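Local coordinates for protein ribose 5-phosphate isomerase RpiB (Thermoanaerobacter tengcongensis, PDB 4EGS) that probably removes phosphate from phosphotyrosine in proteins through this N-terminal low molecular weight phosphatase domain, and may also interconvert aldoses and ketoses through the rest of the protein, at residues S122-L127 with D136-I141; E152-M157 with K163-E168. All blocks are in the same frame, centred on the assembly; numbering follows the deposited sequence.

Contact 1: residues S122-L127 with D136-I141; sequences SHKRSL and DKIFTI
K124 lies across I138 and the backbone that follows it on the strand. Its CG touches I138 CG2 at 4.0 Å. Its CD reaches the peptide between F139 and T140, 4.0 Å from T140 N. CG stands anti to the backbone N (chi1 171°) and the chain is extended beyond it, which carries the methylenes over the strand. The ammonium group at its tip forms a salt bridge with E143, whose OE1 also accepts a hydrogen bond from T140 N. One carboxylate oxygen thus ties the helix lysine to the strand backbone. Nearer the helix, K124 CB meets T140 OG1 at 4.0 Å.

One helical turn after K124, L127 CB meets I138 CD1 at 3.8 Å. The two branches of I138 divide the work, CG2 for K124 and CD1 for L127. Cutting I138 back to an alanine removes both branches and is likely to leave L127 CB and K124 CG without their partners, with a gap under the helix.

The helix runs nearly antiparallel to the strand, at 163°, with 7.8 Å between the axes. This is the helix-to-strand packing of a beta-alpha-beta unit made of strand 115-118, helix 121-130 and edge strand 138-140. No hydrogen bond joins the two segments directly. They are held by apolar packing, with the lysine charge answered just beyond the strand.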
loop_
_atom_site.group_PDB
_atom_site.type_symbol
_atom_site.label_atom_id
_atom_site.label_comp_id
_atom_site.label_asym_id
_atom_site.label_seq_id
_atom_site.Cartn_x
_atom_site.Cartn_y
_atom_site.Cartn_z
ATOM N N SER A 122 -5.175 10.928 22.028
ATOM C CA SER A 122 -5.676 12.288 22.173
ATOM C C SER A 122 -5.803 12.963 20.814
ATOM O O SER A 122 -6.818 13.595 20.515
ATOM C CB SER A 122 -4.747 13.106 23.071
ATOM O OG SER A 122 -3.461 13.240 22.489
ATOM N N HIS A 123 -4.764 12.828 19.995
ATOM C CA HIS A 123 -4.763 13.407 18.659
ATOM C C HIS A 123 -5.828 12.738 17.798
ATOM O O HIS A 123 -6.499 13.394 17.003
ATOM C CB HIS A 123 -3.390 13.251 18.002
ATOM C CG HIS A 123 -2.249 13.696 18.863
ATOM N ND1 HIS A 123 -1.250 12.842 19.274
ATOM C CD2 HIS A 123 -1.947 14.908 19.388
ATOM C CE1 HIS A 123 -0.382 13.507 20.016
ATOM N NE2 HIS A 123 -0.782 14.762 20.100
ATOM N N LYS A 124 -5.976 11.427 17.966
ATOM C CA LYS A 124 -6.984 10.668 17.235
ATOM C C LYS A 124 -8.391 11.139 17.580
ATOM O O LYS A 124 -9.193 11.426 16.692
ATOM C CB LYS A 124 -6.856 9.172 17.532
ATOM C CG LYS A 124 -8.003 8.343 16.976
ATOM C CD LYS A 124 -7.942 6.905 17.459
ATOM C CE LYS A 124 -9.172 6.131 17.016
ATOM N NZ LYS A 124 -9.171 4.737 17.542
ATOM N N ARG A 125 -8.683 11.217 18.875
ATOM C CA ARG A 125 -10.002 11.632 19.341
ATOM C C ARG A 125 -10.359 13.045 18.889
ATOM O O ARG A 125 -11.478 13.293 18.437
ATOM C CB ARG A 125 -10.108 11.533 20.864
ATOM C CG ARG A 125 -11.371 12.175 21.409
ATOM C CD ARG A 125 -11.681 11.744 22.828
ATOM N NE ARG A 125 -13.052 12.094 23.186
ATOM C CZ ARG A 125 -14.109 11.332 22.924
ATOM N NH1 ARG A 125 -13.955 10.169 22.306
ATOM N NH2 ARG A 125 -15.322 11.732 23.281
ATOM N N SER A 126 -9.406 13.962 19.019
ATOM C CA SER A 126 -9.601 15.347 18.601
ATOM C C SER A 126 -10.032 15.427 17.141
ATOM O O SER A 126 -10.926 16.195 16.788
ATOM C CB SER A 126 -8.317 16.151 18.809
ATOM O OG SER A 126 -8.446 17.460 18.281
ATOM N N LEU A 127 -9.395 14.618 16.301
ATOM C CA LEU A 127 -9.709 14.582 14.880
ATOM C C LEU A 127 -11.097 13.996 14.610
ATOM O O LEU A 127 -11.914 14.622 13.937
ATOM C CB LEU A 127 -8.635 13.802 14.115
ATOM C CG LEU A 127 -7.251 14.454 14.038
ATOM C CD1 LEU A 127 -6.206 13.456 13.563
ATOM C CD2 LEU A 127 -7.276 15.672 13.127
ATOM N N ASP A 136 -12.945 7.124 9.199
ATOM C CA ASP A 136 -12.701 5.806 8.620
ATOM C C ASP A 136 -11.217 5.582 8.344
ATOM O O ASP A 136 -10.738 4.448 8.359
ATOM C CB ASP A 136 -13.510 5.624 7.334
ATOM C CG ASP A 136 -13.435 4.208 6.794
ATOM O OD1 ASP A 136 -13.325 4.043 5.561
ATOM O OD2 ASP A 136 -13.491 3.258 7.605
ATOM N N LYS A 137 -10.493 6.668 8.092
ATOM C CA LYS A 137 -9.063 6.583 7.820
ATOM C C LYS A 137 -8.221 7.122 8.976
ATOM O O LYS A 137 -6.998 7.206 8.874
ATOM C CB LYS A 137 -8.713 7.299 6.511
ATOM C CG LYS A 137 -9.244 8.720 6.400
ATOM C CD LYS A 137 -9.002 9.285 5.008
ATOM C CE LYS A 137 -9.600 10.672 4.852
ATOM N NZ LYS A 137 -9.377 11.215 3.482
ATOM N N ILE A 138 -8.881 7.474 10.076
ATOM C CA ILE A 138 -8.183 7.975 11.257
ATOM C C ILE A 138 -7.921 6.868 12.271
ATOM O O ILE A 138 -8.852 6.243 12.778
ATOM C CB ILE A 138 -8.971 9.097 11.960
ATOM C CG1 ILE A 138 -9.202 10.271 11.009
ATOM C CG2 ILE A 138 -8.230 9.559 13.206
ATOM C CD1 ILE A 138 -10.033 11.386 11.605
ATOM N N PHE A 139 -6.647 6.630 12.564
ATOM C CA PHE A 139 -6.263 5.646 13.567
ATOM C C PHE A 139 -5.057 6.140 14.355
ATOM O O PHE A 139 -4.413 7.117 13.972
ATOM C CB PHE A 139 -5.941 4.299 12.912
ATOM C CG PHE A 139 -7.059 3.750 12.074
ATOM C CD1 PHE A 139 -7.024 3.857 10.693
ATOM C CD2 PHE A 139 -8.149 3.132 12.666
ATOM C CE1 PHE A 139 -8.053 3.353 9.917
ATOM C CE2 PHE A 139 -9.182 2.627 11.896
ATOM C CZ PHE A 139 -9.133 2.738 10.521
ATOM N N THR A 140 -4.762 5.464 15.460
ATOM C CA THR A 140 -3.582 5.778 16.257
ATOM C C THR A 140 -2.397 4.960 15.742
ATOM O O THR A 140 -2.577 3.872 15.194
ATOM C CB THR A 140 -3.842 5.558 17.775
ATOM O OG1 THR A 140 -3.721 6.806 18.470
ATOM C CG2 THR A 140 -2.879 4.546 18.381
ATOM N N ILE A 141 -1.192 5.504 15.895
ATOM C CA ILE A 141 0.021 4.881 15.371
ATOM C C ILE A 141 0.248 3.460 15.905
ATOM O O ILE A 141 0.813 2.614 15.211
ATOM C CB ILE A 141 1.265 5.767 15.646
ATOM C CG1 ILE A 141 2.476 5.279 14.845
ATOM C CG2 ILE A 141 1.568 5.842 17.136
ATOM C CD1 ILE A 141 2.577 5.892 13.466
#

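Contact 2: residues E152-M157 with K163-E168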
loop_
_atom_site.group_PDB
_atom_site.type_symbol
_atom_site.label_atom_id
_atom_site.label_comp_id
_atom_site.label_asym_id
_atom_site.label_seq_id
_atom_site.Cartn_x
_atom_site.Cartn_y
_atom_site.Cartn_z
ATOM N N GLU A 152 4.888 8.946 23.387
ATOM C CA GLU A 152 4.895 10.105 24.277
ATOM C C GLU A 152 5.759 11.263 23.781
ATOM O O GLU A 152 6.726 11.066 23.045
ATOM C CB GLU A 152 5.326 9.689 25.686
ATOM C CG GLU A 152 4.585 8.473 26.235
ATOM C CD GLU A 152 3.152 8.774 26.645
ATOM O OE1 GLU A 152 2.719 9.942 26.534
ATOM O OE2 GLU A 152 2.454 7.835 27.085
ATOM N N ASP A 153 5.399 12.472 24.204
ATOM C CA ASP A 153 6.089 13.694 23.803
ATOM C C ASP A 153 7.459 13.792 24.465
ATOM O O ASP A 153 7.563 13.771 25.693
ATOM C CB ASP A 153 5.240 14.913 24.186
ATOM C CG ASP A 153 5.684 16.190 23.489
ATOM O OD1 ASP A 153 6.804 16.230 22.940
ATOM O OD2 ASP A 153 4.903 17.167 23.496
ATOM N N PRO A 154 8.519 13.900 23.649
ATOM C CA PRO A 154 9.880 14.101 24.155
ATOM C C PRO A 154 10.190 15.577 24.421
ATOM O O PRO A 154 11.358 15.943 24.494
ATOM C CB PRO A 154 10.746 13.580 23.010
ATOM C CG PRO A 154 9.946 13.884 21.793
ATOM C CD PRO A 154 8.505 13.676 22.192
ATOM N N TYR A 155 9.150 16.392 24.581
ATOM C CA TYR A 155 9.267 17.838 24.785
ATOM C C TYR A 155 10.295 18.217 25.858
ATOM O O TYR A 155 10.081 17.979 27.043
ATOM C CB TYR A 155 7.889 18.424 25.149
ATOM C CG TYR A 155 7.627 19.780 24.555
ATOM C CD1 TYR A 155 7.733 20.935 25.334
ATOM C CD2 TYR A 155 7.288 19.909 23.207
ATOM C CE1 TYR A 155 7.504 22.183 24.795
ATOM C CE2 TYR A 155 7.050 21.168 22.642
ATOM C CZ TYR A 155 7.166 22.299 23.452
ATOM O OH TYR A 155 6.946 23.559 22.937
ATOM N N GLY A 156 11.407 18.813 25.440
ATOM C CA GLY A 156 12.412 19.299 26.375
ATOM C C GLY A 156 13.130 18.208 27.146
ATOM O O GLY A 156 13.865 18.477 28.101
ATOM N N MET A 157 12.920 16.969 26.723
ATOM C CA MET A 157 13.535 15.821 27.367
ATOM C C MET A 157 14.961 15.626 26.864
ATOM O O MET A 157 15.301 16.073 25.768
ATOM C CB MET A 157 12.702 14.567 27.098
ATOM C CG MET A 157 11.279 14.618 27.640
ATOM S SD MET A 157 11.199 14.734 29.439
ATOM C CE MET A 157 10.945 16.494 29.676
ATOM N N LYS A 163 15.878 9.697 21.684
ATOM C CA LYS A 163 16.449 8.499 21.085
ATOM C C LYS A 163 15.491 7.324 21.213
ATOM O O LYS A 163 15.262 6.594 20.251
ATOM C CB LYS A 163 17.789 8.165 21.743
ATOM C CG LYS A 163 18.554 7.037 21.069
ATOM C CD LYS A 163 19.865 6.729 21.787
ATOM C CE LYS A 163 20.913 7.819 21.577
ATOM N NZ LYS A 163 20.747 8.998 22.477
ATOM N N LYS A 164 14.933 7.152 22.407
ATOM C CA LYS A 164 13.986 6.077 22.679
ATOM C C LYS A 164 12.718 6.235 21.843
ATOM O O LYS A 164 12.163 5.253 21.348
ATOM C CB LYS A 164 13.641 6.046 24.172
ATOM C CG LYS A 164 12.602 5.006 24.562
ATOM C CD LYS A 164 13.124 3.595 24.359
ATOM C CE LYS A 164 14.331 3.318 25.240
ATOM N NZ LYS A 164 13.987 3.344 26.688
ATOM N N THR A 165 12.267 7.477 21.688
ATOM C CA THR A 165 11.087 7.776 20.882
ATOM C C THR A 165 11.358 7.498 19.403
ATOM O O THR A 165 10.484 7.015 18.678
ATOM C CB THR A 165 10.613 9.237 21.101
ATOM O OG1 THR A 165 9.440 9.238 21.922
ATOM C CG2 THR A 165 10.291 9.928 19.783
ATOM N N ALA A 166 12.582 7.783 18.971
ATOM C CA ALA A 166 12.995 7.511 17.599
ATOM C C ALA A 166 13.017 6.012 17.294
ATOM O O ALA A 166 12.640 5.589 16.202
ATOM C CB ALA A 166 14.355 8.140 17.317
ATOM N N GLU A 167 13.459 5.219 18.265
ATOM C CA GLU A 167 13.520 3.770 18.114
ATOM C C GLU A 167 12.120 3.172 18.000
ATOM O O GLU A 167 11.863 2.341 17.128
ATOM C CB GLU A 167 14.250 3.148 19.300
ATOM C CG GLU A 167 15.677 3.623 19.494
ATOM C CD GLU A 167 16.142 3.397 20.914
ATOM O OE1 GLU A 167 17.325 3.657 21.216
ATOM O OE2 GLU A 167 15.311 2.956 21.733
ATOM N N GLU A 168 11.219 3.600 18.883
ATOM C CA GLU A 168 9.843 3.115 18.859
ATOM C C GLU A 168 9.185 3.445 17.525
ATOM O O GLU A 168 8.545 2.593 16.913
ATOM C CB GLU A 168 9.026 3.698 20.016
ATOM C CG GLU A 168 7.545 3.338 19.955
ATOM C CD GLU A 168 6.798 3.646 21.241
ATOM O OE1 GLU A 168 7.419 3.601 22.323
ATOM O OE2 GLU A 168 5.583 3.932 21.168
HETATM O O HOH W 1 6.479 6.627 23.624
#
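The loop 152-157 passes beside helix 159-179, with the CA atoms of P154 and T165 7.2 Å apart, and then folds into a type II beta turn from P154 to M157. M157 N closes that turn on P154 O at 2.9 Å. G156 takes up the positive phi (67°) in the third position of the turn, where glycine is favoured.

T165 carries the helix side of the contact. Its OG1 lies 3.5 Å from the carbonyl O of E152. Its methyl faces the proline ring, with CG2 4.5 Å from P154 CG. The packing is therefore light, and only a small area is buried.

A water adds a second link. It accepts a hydrogen bond from E152 N at 2.8 Å and gives a weak one to E168 OE1 at 3.4 Å. E168 runs out straight from the helix, its CG trans to N (chi1 174°), and brings the carboxylate to this water. The other oxygen, OE2, is in a salt bridge with K142.

The side chain of D153 leaves the backbone on the side away from the helix. It lines the pocket that holds a bicarbonate ion and is the predicted proton donor. Its OD1 takes a weak hydrogen bond from Y155 N at 2.9 Å, bent to 125° at the hydrogen. That weak bond ties the carboxylate to the second residue of the turn.

P154 also packs on C46 and R47 of the pocket. T165 and A166 rest on M50 of helix 47-61, while A166 and E167 touch Y93 of helix 83-93. The D153 loop thus meets both helix 47-61, through R47, and helix 159-179, through T165, and these two helices also touch each other.

How the contacts relate
The two contacts follow one another along the chain, contact 1 closing before contact 2 opens. Their centres are 20 Å apart and their nearest atoms about 6 Å, without touching. Contact 1 packs helix 121-130 on strand 138-140, at one edge of the four-stranded parallel sheet. The chain then leaves that strand and runs through the loop of contact 2 into helix 159-179. Both belong to the low molecular weight phosphotyrosine phosphatase domain. The pocket relates to them differently. Contact 2 holds D153, which lines it, while in contact 1 the side chain of L127 is about 9 Å from that of C41, the predicted nucleophile.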